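Local coordinates for protein thymidylate synthase 1 (Bacillus subtilis, PDB 1BKP) that catalyses, as a homodimer, the reductive methylation of dUMP to dTMP, with 5,10-methylenetetrahydrofolate supplying both the methyl group and the reducing power, at residues W30-T35 / Y223-I227; I56-V62 / L263-G269; T66-L71 / F190-Q194; S79-N83 / K97-I103; I232-R236 / G269-F274. All blocks are in the same frame, centred on the assembly; numbering follows the deposited sequence.

Overall arrangement
Contacts 1 and 2 each lie on the same side of the chain's centre as contact 5, contact 4 lies far from them, and contact 3 sits near the centre. Contacts 2 and 5 have centres about 12 Å apart, share Gly269 and are tied by bonds from Arg236 and Gln233 to Thr59; contact 5 meets contact 1 where Phe274 packs on His226. Contact 3, between helices 64-75 and 188-206, touches contact 2 through Phe193 and Ile56. Contacts 1 and 2, their segments 188 and 201 residues apart, bring early and late parts of the thymidylate synthase fold together; contacts 3 and 4 are nested within the loops they close, and contact 4, just after helix 64-75, is local.

Contact 1: W30-T35 / Y223-I227; sequences WDSDGT and YTRHI
The guanidinium of Arg225 lies flat over one face of the Trp30 indole, its plane only 8° from that of the ring, while Tyr223 CB and His226 NE2 approach the indole near its edge. This is a cation-pi stack set in an aromatic cluster, joining the loop before strand 39-49 to the turn between strand 209-223 and helix 227-235. Arg225 CZ is 3.7 Å from the centroid of the Trp30 five-membered ring, and Arg225 CD adds a CH-pi contact over the same face. The Arg225 chain is extended from CG to NE (chi2 178°, chi3 179°), which carries it across the indole to the acidic loop beyond. There Arg225 NH2 makes a nearly straight salt bridge of 2.7 Å to Asp33 OD2, on the syn side of the carboxylate, and NH1 gives a weak bond to Ser32 OG. Asp33 OD1 closes an Asx turn, accepting from Thr35 N and Thr35 OG1 on one face of its plane, so the carboxylate is held from both oxygens. Trp30 turns its edge to the face of His226, whose NE2 bonds to Glu275 O. Tyr223 is predicted to bind dUMP in a site shared between the two subunits, and Trp30 CH2 packs 3.3 Å from Tyr223 CB. At the indole nitrogen, a water accepts from Trp30 NE1 at 3.0 Å and lies 2.7 Å from Thr224 OG1.

Contact 2: I56-V62 / L263-G269; sequences ILTTKKV and LINYKHG
With CG opposite the backbone N (chi1 -174°), Tyr266 swings its phenol into the loop 56-62, and Ile56 extends the other way (chi1 -167°) to set CD1 off-centre against the ring. In this thymidylate synthase fold the loop before helix 64-75 thereby packs on the chain leaving the two-stranded antiparallel sheet 243-246/261-264. Tyr266 OH is gripped twice: it donates to Leu57 O at 2.7 Å, nearly along the C=O axis, and accepts from Val62 N at 3.0 Å. Both backbone groups lie at the ring's edge, so the hydroxyl pins two ends of the loop. Ile56 CD1 also meets Leu263 CD2 tip to tip. Farther along, Gly269 N donates to Thr58 O, which His268 CA approaches as well. The His268 imidazole is steadied by its in-plane bond from ND1 to Gly269 O, and Lys61 CB rests over its face, 3.6 Å from the ring centroid.

Contact 3: T66-L71 / F190-Q194; sequences TAIKEL and FNVFQ
Ala67 and Phe190 form the tight part: Ala67 CB sits over one face of the Phe190 ring, 3.9 Å from its centroid, and Phe190 CZ comes within 3.4 Å of Ala67 CA. Phe190 CG stands opposite its backbone N (chi1 -177°), which lays the ring across the other helix, with Thr66 CG2 at its edge. Looser packing follows on the Phe193 side, where Ile68 CG1 is 4.1 Å from Phe193 CE2 and Ala67 CB meets the ring edge. In the interior of the thymidylate synthase fold, segments 66-71 and 190-194, of helices 64-75 and 188-206, cross at -65° with axes 9.3 Å apart. Of the residues that touch, Thr66 and Phe190 are the partly exposed ones. Glu70 extends to put OE2 at the Phe190 edge, 3.4 Å from CE2, while OE1 accepts from Trp93 NE1. Cutting Glu70 back to an alanine is likely to leave the Trp93 indole N-H without its mate and open a gap beside Phe190. Leu71 CD1 packs 3.8 Å from Gln194 CG.

Contact 4: S79-N83 / K97-I103; sequences SNDVN and KQEDGTI
Asp81 OD1 is gripped by two groups of Asn83, and Asp81 itself faces Thr102 across a single beta bridge. The backbone N of Asn83 donates to Asp81 OD1 at 2.8 Å from above the carboxylate plane, an N-cap bond at the start of helix 82-86, and Asn83 ND2 adds a weak bond. The bridge is made by Val82 N to Gly101 O at 2.9 Å and Ile103 N to Asn80 O at 3.0 Å. Gly101 ends a type I turn from Gln98, and a side chain there would collide with Asn83 ND2. With chi1 at -57°, Asn83 CG lies beside its own backbone N, bringing OD1 to the extended Lys97, whose NZ donates to it at 3.1 Å. A leucine in place of Asn83 would probably leave the Lys97 ammonium without this acceptor and the cap with one bond fewer. Asn80 and Thr102 run side by side, and Asn80 ND2 bonds to Gly104 O. Val82 CG2 meets Ile103 CG2 at 3.7 Å. Asp100 OD1 accepts from both Thr102 N and OG1 in an Asx turn. Backbone bonds thus set the pairing, while carboxylates fix the turn and the helix start; the Lys97 charge, its NZ 6.2 Å from Asp81 OD1, may weakly favour the ionised carboxylate.

Contact 5: I232-R236 / G269-F274; sequences IQMER and GDKLLF
Arg236 and Leu272 come at each other from opposite directions, and the guanidinium ends up between Leu272 CD1 over one face and Asp270 N over the other. The arrangement is a helix packed against an irregular chain segment: Arg236 lies at the C-terminal side of helix 227-235, and the irregular segment 269-274 runs past it toward the C-terminus of the thymidylate synthase fold. Bends at chi2 (130°) and chi3 (90°) turn the arginine so that its NH2 meets Asp270 O at 2.6 Å, on a carbonyl lone pair and with an N-H...O angle of 159°. The same NH2 also bonds to Thr59 O, so one nitrogen links two loops through their carbonyl oxygens. Asp270 OD2 stays 5.7 Å from Arg236 NH1, leaving the backbone rather than the carboxylate as the arginine's partner on this residue. Leu272 fills the angle between arginine and helix with its two methyls. CD1 lies 3.6 Å from Gln233 CG as the side chains pass at a slant, and CD2 is 4.1 Å from Ile232 CG2, where the two branched chains pass in antiparallel fashion. Gln233 sends its NE2 to Thr59 OG1, which fixes the amide. The Phe274 side chain, its ring edge-to-face with His226, stands roughly perpendicular to that of Gln233, and Gln233 OE1 lies in the ring plane at its edge, 3.8 Å from Phe274 CZ.

Contact 1: W30-T35 / Y223-I227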
# COMPACT_ATOMS: atom_id res chain seq x y z
N TRP A 30 5.73 -14.60 26.29
CA TRP A 30 7.07 -15.04 26.19
C TRP A 30 7.21 -16.55 26.48
O TRP A 30 6.69 -17.07 27.43
CB TRP A 30 7.97 -14.21 27.13
CG TRP A 30 8.03 -12.76 26.77
CD1 TRP A 30 7.50 -11.68 27.46
CD2 TRP A 30 8.61 -12.24 25.57
NE1 TRP A 30 7.72 -10.52 26.74
CE2 TRP A 30 8.40 -10.84 25.57
CE3 TRP A 30 9.29 -12.82 24.48
CZ2 TRP A 30 8.85 -10.01 24.52
CZ3 TRP A 30 9.73 -11.99 23.43
CH2 TRP A 30 9.51 -10.60 23.47
N ASP A 31 8.04 -17.20 25.69
CA ASP A 31 8.31 -18.59 25.85
C ASP A 31 8.95 -18.88 27.22
O ASP A 31 8.49 -19.72 27.94
CB ASP A 31 9.30 -18.97 24.76
CG ASP A 31 9.00 -20.32 24.15
OD1 ASP A 31 7.90 -20.88 24.42
OD2 ASP A 31 9.86 -20.79 23.38
N SER A 32 9.92 -18.08 27.64
CA SER A 32 10.65 -18.37 28.88
C SER A 32 9.85 -18.32 30.14
O SER A 32 10.27 -18.86 31.17
CB SER A 32 11.82 -17.40 29.06
OG SER A 32 11.36 -16.10 29.41
N ASP A 33 8.70 -17.67 30.10
CA ASP A 33 7.99 -17.52 31.32
C ASP A 33 6.50 -17.32 31.23
O ASP A 33 5.88 -17.06 32.25
CB ASP A 33 8.63 -16.39 32.15
CG ASP A 33 8.48 -14.98 31.50
OD1 ASP A 33 7.78 -14.86 30.49
OD2 ASP A 33 9.05 -14.01 32.03
N GLY A 34 5.94 -17.42 30.04
CA GLY A 34 4.51 -17.28 29.89
C GLY A 34 3.88 -15.89 30.07
O GLY A 34 2.68 -15.74 29.85
N THR A 35 4.65 -14.88 30.44
CA THR A 35 4.07 -13.56 30.64
C THR A 35 3.72 -12.87 29.31
O THR A 35 4.17 -13.29 28.25
CB THR A 35 5.03 -12.74 31.47
OG1 THR A 35 6.23 -12.52 30.73
CG2 THR A 35 5.42 -13.55 32.74
N TYR A 223 9.23 -5.99 20.04
CA TYR A 223 8.89 -6.56 21.37
C TYR A 223 9.83 -5.99 22.39
O TYR A 223 11.03 -5.87 22.10
CB TYR A 223 8.93 -8.06 21.38
CG TYR A 223 7.81 -8.67 20.58
CD1 TYR A 223 7.90 -8.80 19.21
CD2 TYR A 223 6.60 -9.02 21.21
CE1 TYR A 223 6.80 -9.25 18.45
CE2 TYR A 223 5.49 -9.50 20.49
CZ TYR A 223 5.61 -9.59 19.11
OH TYR A 223 4.49 -9.94 18.40
N THR A 224 9.31 -5.61 23.57
CA THR A 224 10.17 -4.94 24.57
C THR A 224 11.43 -5.69 24.95
O THR A 224 12.43 -5.08 25.11
CB THR A 224 9.37 -4.60 25.92
OG1 THR A 224 8.77 -5.83 26.39
CG2 THR A 224 8.28 -3.53 25.60
N ARG A 225 11.37 -7.01 25.08
CA ARG A 225 12.63 -7.73 25.43
C ARG A 225 13.63 -7.78 24.33
O ARG A 225 14.73 -8.37 24.50
CB ARG A 225 12.34 -9.15 25.89
CG ARG A 225 11.58 -9.19 27.18
CD ARG A 225 11.27 -10.66 27.58
NE ARG A 225 10.55 -10.73 28.84
CZ ARG A 225 10.19 -11.86 29.46
NH1 ARG A 225 10.47 -13.06 28.96
NH2 ARG A 225 9.52 -11.76 30.60
N HIS A 226 13.27 -7.29 23.13
CA HIS A 226 14.28 -7.31 22.07
C HIS A 226 15.09 -6.04 22.08
O HIS A 226 16.09 -5.97 21.42
CB HIS A 226 13.63 -7.53 20.69
CG HIS A 226 13.08 -8.89 20.54
ND1 HIS A 226 12.13 -9.21 19.61
CD2 HIS A 226 13.28 -10.02 21.28
CE1 HIS A 226 11.74 -10.48 19.77
NE2 HIS A 226 12.43 -11.00 20.77
N ILE A 227 14.64 -5.06 22.87
CA ILE A 227 15.28 -3.75 22.91
C ILE A 227 16.79 -3.73 23.25
O ILE A 227 17.59 -3.05 22.58
CB ILE A 227 14.44 -2.81 23.77
CG1 ILE A 227 13.15 -2.44 23.01
CG2 ILE A 227 15.27 -1.50 24.10
CD1 ILE A 227 12.20 -1.81 23.89
O HOH W 1 6.92 -7.62 27.08

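Contact 2: I56-V62 / L263-G269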
# COMPACT_ATOMS: atom_id res chain seq x y z
N ILE A 56 21.22 -5.11 2.90
CA ILE A 56 21.35 -6.19 3.85
C ILE A 56 22.08 -5.65 5.04
O ILE A 56 22.81 -4.61 4.95
CB ILE A 56 22.07 -7.40 3.21
CG1 ILE A 56 21.94 -8.67 4.08
CG2 ILE A 56 23.55 -7.10 2.90
CD1 ILE A 56 22.29 -9.96 3.29
N LEU A 57 21.63 -6.10 6.21
CA LEU A 57 22.27 -5.62 7.43
C LEU A 57 23.67 -6.20 7.61
O LEU A 57 23.89 -7.36 7.23
CB LEU A 57 21.51 -6.07 8.68
CG LEU A 57 20.10 -5.49 8.93
CD1 LEU A 57 19.75 -5.76 10.43
CD2 LEU A 57 20.10 -3.95 8.51
N THR A 58 24.59 -5.42 8.20
CA THR A 58 25.90 -6.00 8.53
C THR A 58 26.09 -6.07 10.08
O THR A 58 27.09 -6.62 10.58
CB THR A 58 27.01 -5.30 7.91
OG1 THR A 58 27.12 -3.96 8.45
CG2 THR A 58 26.87 -5.35 6.33
N THR A 59 25.16 -5.49 10.83
CA THR A 59 25.28 -5.52 12.28
C THR A 59 24.89 -6.88 12.88
O THR A 59 25.04 -7.09 14.07
CB THR A 59 24.55 -4.37 13.00
OG1 THR A 59 23.21 -4.48 12.64
CG2 THR A 59 25.13 -2.93 12.59
N LYS A 60 24.29 -7.73 12.07
CA LYS A 60 23.99 -9.12 12.45
C LYS A 60 23.83 -9.87 11.14
O LYS A 60 23.69 -9.25 10.09
CB LYS A 60 22.70 -9.24 13.28
CG LYS A 60 21.41 -9.13 12.49
CD LYS A 60 20.21 -9.58 13.24
CE LYS A 60 18.90 -9.45 12.33
NZ LYS A 60 17.58 -9.76 13.06
N LYS A 61 23.97 -11.20 11.14
CA LYS A 61 23.85 -11.91 9.90
C LYS A 61 22.38 -12.14 9.53
O LYS A 61 21.59 -12.52 10.37
CB LYS A 61 24.48 -13.29 10.03
CG LYS A 61 24.35 -14.11 8.79
CD LYS A 61 24.87 -15.53 9.13
CE LYS A 61 24.92 -16.41 7.89
NZ LYS A 61 25.96 -15.99 6.92
N VAL A 62 22.01 -11.87 8.31
CA VAL A 62 20.62 -12.12 7.92
C VAL A 62 20.61 -13.51 7.30
O VAL A 62 21.54 -13.86 6.54
CB VAL A 62 20.16 -11.07 6.87
CG1 VAL A 62 18.81 -11.48 6.23
CG2 VAL A 62 20.00 -9.66 7.59
N LEU A 263 26.18 -14.74 -2.22
CA LEU A 263 26.56 -13.50 -1.59
C LEU A 263 28.01 -13.57 -1.42
O LEU A 263 28.49 -14.47 -0.78
CB LEU A 263 25.96 -13.47 -0.22
CG LEU A 263 25.46 -12.17 0.34
CD1 LEU A 263 24.64 -11.41 -0.77
CD2 LEU A 263 24.62 -12.48 1.61
N ILE A 264 28.72 -12.54 -1.80
CA ILE A 264 30.15 -12.56 -1.75
C ILE A 264 30.67 -11.50 -0.87
O ILE A 264 30.34 -10.33 -0.98
CB ILE A 264 30.71 -12.25 -3.20
CG1 ILE A 264 30.28 -13.33 -4.18
CG2 ILE A 264 32.21 -12.05 -3.20
CD1 ILE A 264 30.13 -12.72 -5.55
N ASN A 265 31.60 -11.91 -0.03
CA ASN A 265 32.27 -11.01 0.91
C ASN A 265 31.26 -10.47 1.96
O ASN A 265 31.36 -9.32 2.41
CB ASN A 265 32.91 -9.86 0.14
CG ASN A 265 33.73 -8.97 1.02
OD1 ASN A 265 34.60 -9.43 1.77
ND2 ASN A 265 33.43 -7.68 0.97
N TYR A 266 30.40 -11.35 2.45
CA TYR A 266 29.44 -10.86 3.46
C TYR A 266 30.03 -10.83 4.88
O TYR A 266 30.11 -11.86 5.49
CB TYR A 266 28.21 -11.75 3.44
CG TYR A 266 27.06 -11.28 4.33
CD1 TYR A 266 26.97 -9.96 4.83
CD2 TYR A 266 26.06 -12.19 4.69
CE1 TYR A 266 25.90 -9.52 5.65
CE2 TYR A 266 24.98 -11.80 5.52
CZ TYR A 266 24.93 -10.43 6.00
OH TYR A 266 23.92 -10.07 6.85
N LYS A 267 30.51 -9.68 5.36
CA LYS A 267 31.03 -9.59 6.73
C LYS A 267 29.89 -9.03 7.59
O LYS A 267 29.15 -8.14 7.13
CB LYS A 267 32.19 -8.58 6.82
CG LYS A 267 33.45 -8.99 6.16
CD LYS A 267 34.44 -7.83 6.34
CE LYS A 267 35.81 -8.18 5.78
NZ LYS A 267 36.83 -7.11 6.08
N HIS A 268 29.74 -9.49 8.82
CA HIS A 268 28.64 -9.01 9.67
C HIS A 268 29.02 -9.23 11.15
O HIS A 268 30.02 -9.94 11.39
CB HIS A 268 27.44 -9.85 9.36
CG HIS A 268 27.73 -11.32 9.46
ND1 HIS A 268 27.75 -12.00 10.67
CD2 HIS A 268 28.00 -12.24 8.51
CE1 HIS A 268 28.03 -13.27 10.47
NE2 HIS A 268 28.19 -13.45 9.17
N GLY A 269 28.30 -8.61 12.09
CA GLY A 269 28.61 -8.78 13.53
C GLY A 269 28.13 -10.15 14.04
O GLY A 269 27.56 -11.00 13.31

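Contact 3: T66-L71 / F190-Q194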
# COMPACT_ATOMS: atom_id res chain seq x y z
N THR A 66 17.75 -18.86 3.33
CA THR A 66 16.37 -19.14 3.74
C THR A 66 15.41 -18.09 3.13
O THR A 66 14.34 -18.45 2.65
CB THR A 66 16.26 -19.00 5.23
OG1 THR A 66 17.20 -19.94 5.75
CG2 THR A 66 14.85 -19.30 5.72
N ALA A 67 15.83 -16.84 3.07
CA ALA A 67 14.96 -15.79 2.46
C ALA A 67 14.71 -16.07 1.00
O ALA A 67 13.54 -15.89 0.53
CB ALA A 67 15.61 -14.42 2.65
N ILE A 68 15.78 -16.43 0.24
CA ILE A 68 15.61 -16.78 -1.16
C ILE A 68 14.81 -18.05 -1.34
O ILE A 68 13.96 -18.12 -2.25
CB ILE A 68 16.93 -16.83 -1.89
CG1 ILE A 68 17.53 -15.45 -1.77
CG2 ILE A 68 16.77 -17.28 -3.34
CD1 ILE A 68 18.98 -15.34 -2.37
N LYS A 69 15.01 -19.04 -0.47
CA LYS A 69 14.16 -20.25 -0.59
C LYS A 69 12.67 -19.98 -0.45
O LYS A 69 11.86 -20.55 -1.26
CB LYS A 69 14.62 -21.39 0.35
CG LYS A 69 15.94 -22.03 -0.06
CD LYS A 69 16.45 -22.88 1.09
CE LYS A 69 17.70 -23.63 0.70
NZ LYS A 69 18.25 -24.35 1.87
N GLU A 70 12.29 -19.20 0.60
CA GLU A 70 10.88 -18.86 0.84
C GLU A 70 10.39 -18.02 -0.32
O GLU A 70 9.30 -18.24 -0.80
CB GLU A 70 10.75 -18.06 2.13
CG GLU A 70 9.36 -17.72 2.48
CD GLU A 70 9.38 -16.78 3.65
OE1 GLU A 70 9.61 -17.27 4.77
OE2 GLU A 70 9.39 -15.56 3.43
N LEU A 71 11.22 -17.09 -0.81
CA LEU A 71 10.79 -16.31 -2.02
C LEU A 71 10.43 -17.23 -3.19
O LEU A 71 9.39 -17.08 -3.81
CB LEU A 71 11.90 -15.34 -2.41
CG LEU A 71 11.49 -14.41 -3.58
CD1 LEU A 71 10.54 -13.31 -3.05
CD2 LEU A 71 12.75 -13.83 -4.20
N PHE A 190 14.94 -9.70 7.07
CA PHE A 190 14.75 -10.86 6.19
C PHE A 190 13.87 -10.42 4.97
O PHE A 190 14.16 -10.77 3.82
CB PHE A 190 14.01 -11.87 7.02
CG PHE A 190 13.75 -13.17 6.36
CD1 PHE A 190 14.68 -14.25 6.46
CD2 PHE A 190 12.53 -13.40 5.75
CE1 PHE A 190 14.35 -15.49 5.96
CE2 PHE A 190 12.20 -14.69 5.23
CZ PHE A 190 13.10 -15.71 5.34
N ASN A 191 12.75 -9.74 5.25
CA ASN A 191 11.79 -9.31 4.22
C ASN A 191 12.33 -8.25 3.26
O ASN A 191 12.15 -8.38 2.05
CB ASN A 191 10.56 -8.76 4.92
CG ASN A 191 9.65 -9.85 5.43
OD1 ASN A 191 9.54 -10.97 4.85
ND2 ASN A 191 8.95 -9.54 6.49
N VAL A 192 13.17 -7.32 3.75
CA VAL A 192 13.71 -6.24 2.94
C VAL A 192 14.70 -6.88 1.94
O VAL A 192 14.64 -6.59 0.71
CB VAL A 192 14.40 -5.25 3.79
CG1 VAL A 192 15.21 -4.23 2.96
CG2 VAL A 192 13.37 -4.44 4.57
N PHE A 193 15.57 -7.78 2.43
CA PHE A 193 16.53 -8.45 1.50
C PHE A 193 15.80 -9.30 0.45
O PHE A 193 16.02 -9.16 -0.73
CB PHE A 193 17.48 -9.35 2.31
CG PHE A 193 18.40 -10.21 1.42
CD1 PHE A 193 19.43 -9.62 0.73
CD2 PHE A 193 18.19 -11.59 1.27
CE1 PHE A 193 20.29 -10.42 -0.12
CE2 PHE A 193 19.01 -12.38 0.45
CZ PHE A 193 20.05 -11.81 -0.24
N GLN A 194 14.80 -10.05 0.89
CA GLN A 194 14.09 -11.00 0.07
C GLN A 194 13.39 -10.34 -1.12
O GLN A 194 13.53 -10.83 -2.24
CB GLN A 194 13.10 -11.70 0.98
CG GLN A 194 11.90 -12.34 0.39
CD GLN A 194 11.03 -13.00 1.51
OE1 GLN A 194 11.06 -14.23 1.69
NE2 GLN A 194 10.34 -12.19 2.25

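Contact 4: S79-N83 / K97-I103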
# COMPACT_ATOMS: atom_id res chain seq x y z
N SER A 79 3.45 -22.16 -4.40
CA SER A 79 2.87 -23.32 -3.72
C SER A 79 2.39 -22.97 -2.33
O SER A 79 3.00 -22.13 -1.70
CB SER A 79 3.98 -24.42 -3.60
OG SER A 79 3.83 -25.23 -2.42
N ASN A 80 1.34 -23.63 -1.84
CA ASN A 80 0.91 -23.35 -0.49
C ASN A 80 1.22 -24.62 0.34
O ASN A 80 0.73 -24.75 1.42
CB ASN A 80 -0.61 -23.06 -0.44
CG ASN A 80 -1.43 -24.22 -0.86
OD1 ASN A 80 -0.95 -25.16 -1.47
ND2 ASN A 80 -2.69 -24.10 -0.67
N ASP A 81 2.07 -25.51 -0.18
CA ASP A 81 2.34 -26.78 0.52
C ASP A 81 3.62 -26.69 1.31
O ASP A 81 4.69 -26.62 0.75
CB ASP A 81 2.43 -27.91 -0.48
CG ASP A 81 2.81 -29.27 0.15
OD1 ASP A 81 2.79 -29.44 1.36
OD2 ASP A 81 3.14 -30.18 -0.60
N VAL A 82 3.50 -26.83 2.62
CA VAL A 82 4.66 -26.71 3.48
C VAL A 82 5.69 -27.84 3.21
O VAL A 82 6.92 -27.62 3.28
CB VAL A 82 4.26 -26.53 4.93
CG1 VAL A 82 5.54 -26.45 5.80
CG2 VAL A 82 3.48 -25.19 5.10
N ASN A 83 5.19 -28.96 2.70
CA ASN A 83 6.09 -30.08 2.35
C ASN A 83 7.03 -29.65 1.27
O ASN A 83 8.19 -30.00 1.33
CB ASN A 83 5.29 -31.33 1.96
CG ASN A 83 4.33 -31.76 3.07
OD1 ASN A 83 4.76 -32.18 4.15
ND2 ASN A 83 3.03 -31.61 2.82
N LYS A 97 1.29 -25.16 9.44
CA LYS A 97 0.82 -26.24 8.63
C LYS A 97 -0.56 -26.74 9.08
O LYS A 97 -0.80 -27.00 10.24
CB LYS A 97 1.81 -27.37 8.72
CG LYS A 97 1.77 -28.38 7.59
CD LYS A 97 2.89 -29.41 7.81
CE LYS A 97 2.90 -30.55 6.80
NZ LYS A 97 3.96 -31.57 7.09
N GLN A 98 -1.48 -26.79 8.14
CA GLN A 98 -2.82 -27.29 8.37
C GLN A 98 -2.78 -28.82 8.21
O GLN A 98 -1.72 -29.38 7.91
CB GLN A 98 -3.80 -26.63 7.39
CG GLN A 98 -4.10 -25.16 7.69
CD GLN A 98 -5.17 -24.51 6.77
OE1 GLN A 98 -5.61 -23.39 7.03
NE2 GLN A 98 -5.57 -25.20 5.69
N GLU A 99 -3.92 -29.50 8.42
CA GLU A 99 -3.93 -31.00 8.33
C GLU A 99 -3.69 -31.52 6.92
O GLU A 99 -3.30 -32.67 6.77
CB GLU A 99 -5.22 -31.60 8.93
CG GLU A 99 -5.57 -31.16 10.38
CD GLU A 99 -5.83 -29.63 10.54
OE1 GLU A 99 -6.83 -29.12 10.00
OE2 GLU A 99 -5.02 -28.94 11.22
N ASP A 100 -4.02 -30.75 5.87
CA ASP A 100 -3.69 -31.18 4.50
C ASP A 100 -2.25 -30.84 4.10
O ASP A 100 -1.91 -30.92 2.93
CB ASP A 100 -4.60 -30.57 3.44
CG ASP A 100 -4.63 -29.00 3.47
OD1 ASP A 100 -3.83 -28.35 4.21
OD2 ASP A 100 -5.50 -28.42 2.79
N GLY A 101 -1.43 -30.41 5.04
CA GLY A 101 -0.05 -30.05 4.75
C GLY A 101 0.13 -28.62 4.17
O GLY A 101 1.27 -28.15 4.02
N THR A 102 -0.97 -27.89 3.90
CA THR A 102 -0.88 -26.52 3.32
C THR A 102 -1.15 -25.38 4.30
O THR A 102 -1.53 -25.60 5.51
CB THR A 102 -1.94 -26.31 2.26
OG1 THR A 102 -3.21 -26.15 2.90
CG2 THR A 102 -1.97 -27.48 1.30
N ILE A 103 -1.00 -24.14 3.79
CA ILE A 103 -1.28 -22.95 4.61
C ILE A 103 -2.60 -22.37 4.14
O ILE A 103 -2.89 -21.26 4.38
CB ILE A 103 -0.10 -21.87 4.63
CG1 ILE A 103 0.37 -21.56 3.21
CG2 ILE A 103 1.00 -22.42 5.52
CD1 ILE A 103 1.20 -20.28 3.02

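Contact 5: I232-R236 / G269-F274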
# COMPACT_ATOMS: atom_id res chain seq x y z
N ILE A 232 22.41 -2.86 21.28
CA ILE A 232 23.75 -3.38 20.93
C ILE A 232 23.99 -3.25 19.44
O ILE A 232 25.02 -2.68 19.02
CB ILE A 232 23.89 -4.89 21.30
CG1 ILE A 232 24.02 -5.03 22.81
CG2 ILE A 232 25.16 -5.58 20.56
CD1 ILE A 232 23.90 -6.54 23.17
N GLN A 233 23.07 -3.77 18.61
CA GLN A 233 23.24 -3.67 17.17
C GLN A 233 23.53 -2.29 16.68
O GLN A 233 24.23 -2.10 15.74
CB GLN A 233 21.97 -4.09 16.43
CG GLN A 233 22.04 -5.43 16.01
CD GLN A 233 20.84 -5.87 15.27
OE1 GLN A 233 19.86 -6.32 15.90
NE2 GLN A 233 20.90 -5.78 13.89
N MET A 234 22.86 -1.31 17.25
CA MET A 234 23.04 0.03 16.82
C MET A 234 24.40 0.60 17.05
O MET A 234 24.74 1.54 16.38
CB MET A 234 21.96 0.92 17.42
CG MET A 234 20.66 0.77 16.60
SD MET A 234 19.38 1.81 17.16
CE MET A 234 19.27 1.51 18.97
N GLU A 235 25.11 0.13 18.07
CA GLU A 235 26.44 0.64 18.37
C GLU A 235 27.52 -0.15 17.67
O GLU A 235 28.68 0.15 17.80
CB GLU A 235 26.78 0.53 19.88
CG GLU A 235 25.93 1.33 20.87
CD GLU A 235 26.15 0.87 22.39
OE1 GLU A 235 27.18 0.22 22.76
OE2 GLU A 235 25.26 1.19 23.23
N ARG A 236 27.14 -1.17 16.93
CA ARG A 236 28.14 -1.97 16.23
C ARG A 236 28.74 -1.36 14.98
O ARG A 236 28.18 -0.45 14.33
CB ARG A 236 27.52 -3.34 15.92
CG ARG A 236 28.11 -4.40 16.76
CD ARG A 236 27.16 -5.29 17.46
NE ARG A 236 26.76 -6.45 16.75
CZ ARG A 236 26.61 -7.74 17.15
NH1 ARG A 236 26.86 -8.34 18.34
NH2 ARG A 236 25.91 -8.45 16.27
N GLY A 269 28.30 -8.61 12.09
CA GLY A 269 28.61 -8.78 13.53
C GLY A 269 28.13 -10.15 14.04
O GLY A 269 27.56 -11.00 13.31
N ASP A 270 28.55 -10.44 15.24
CA ASP A 270 28.24 -11.71 15.92
C ASP A 270 26.76 -11.97 16.25
O ASP A 270 25.95 -11.02 16.43
CB ASP A 270 29.11 -11.80 17.17
CG ASP A 270 30.63 -11.93 16.84
OD1 ASP A 270 30.99 -12.34 15.71
OD2 ASP A 270 31.47 -11.67 17.71
N LYS A 271 26.45 -13.24 16.51
CA LYS A 271 25.09 -13.63 16.73
C LYS A 271 24.51 -13.10 17.98
O LYS A 271 25.18 -13.07 19.04
CB LYS A 271 25.04 -15.16 16.79
CG LYS A 271 23.66 -15.72 17.02
CD LYS A 271 23.29 -16.37 15.75
CE LYS A 271 22.03 -17.15 15.89
NZ LYS A 271 21.45 -17.20 14.52
N LEU A 272 23.27 -12.67 17.88
CA LEU A 272 22.53 -12.17 19.05
C LEU A 272 21.33 -13.10 19.15
O LEU A 272 20.74 -13.38 18.13
CB LEU A 272 21.96 -10.77 18.74
CG LEU A 272 22.99 -9.66 18.57
CD1 LEU A 272 22.37 -8.49 17.80
CD2 LEU A 272 23.50 -9.26 20.00
N LEU A 273 20.93 -13.50 20.36
CA LEU A 273 19.81 -14.41 20.52
C LEU A 273 18.60 -13.55 20.96
O LEU A 273 18.68 -12.82 21.90
CB LEU A 273 20.10 -15.42 21.67
CG LEU A 273 20.98 -16.68 21.35
CD1 LEU A 273 21.97 -16.40 20.39
CD2 LEU A 273 21.64 -17.28 22.59
N PHE A 274 17.51 -13.64 20.24
CA PHE A 274 16.29 -12.90 20.59
C PHE A 274 15.26 -13.89 21.15
O PHE A 274 14.94 -14.91 20.55
CB PHE A 274 15.73 -12.30 19.30
CG PHE A 274 16.59 -11.23 18.72
CD1 PHE A 274 16.43 -9.88 19.14
CD2 PHE A 274 17.55 -11.52 17.76
CE1 PHE A 274 17.16 -8.85 18.65
CE2 PHE A 274 18.32 -10.45 17.24
CZ PHE A 274 18.12 -9.12 17.69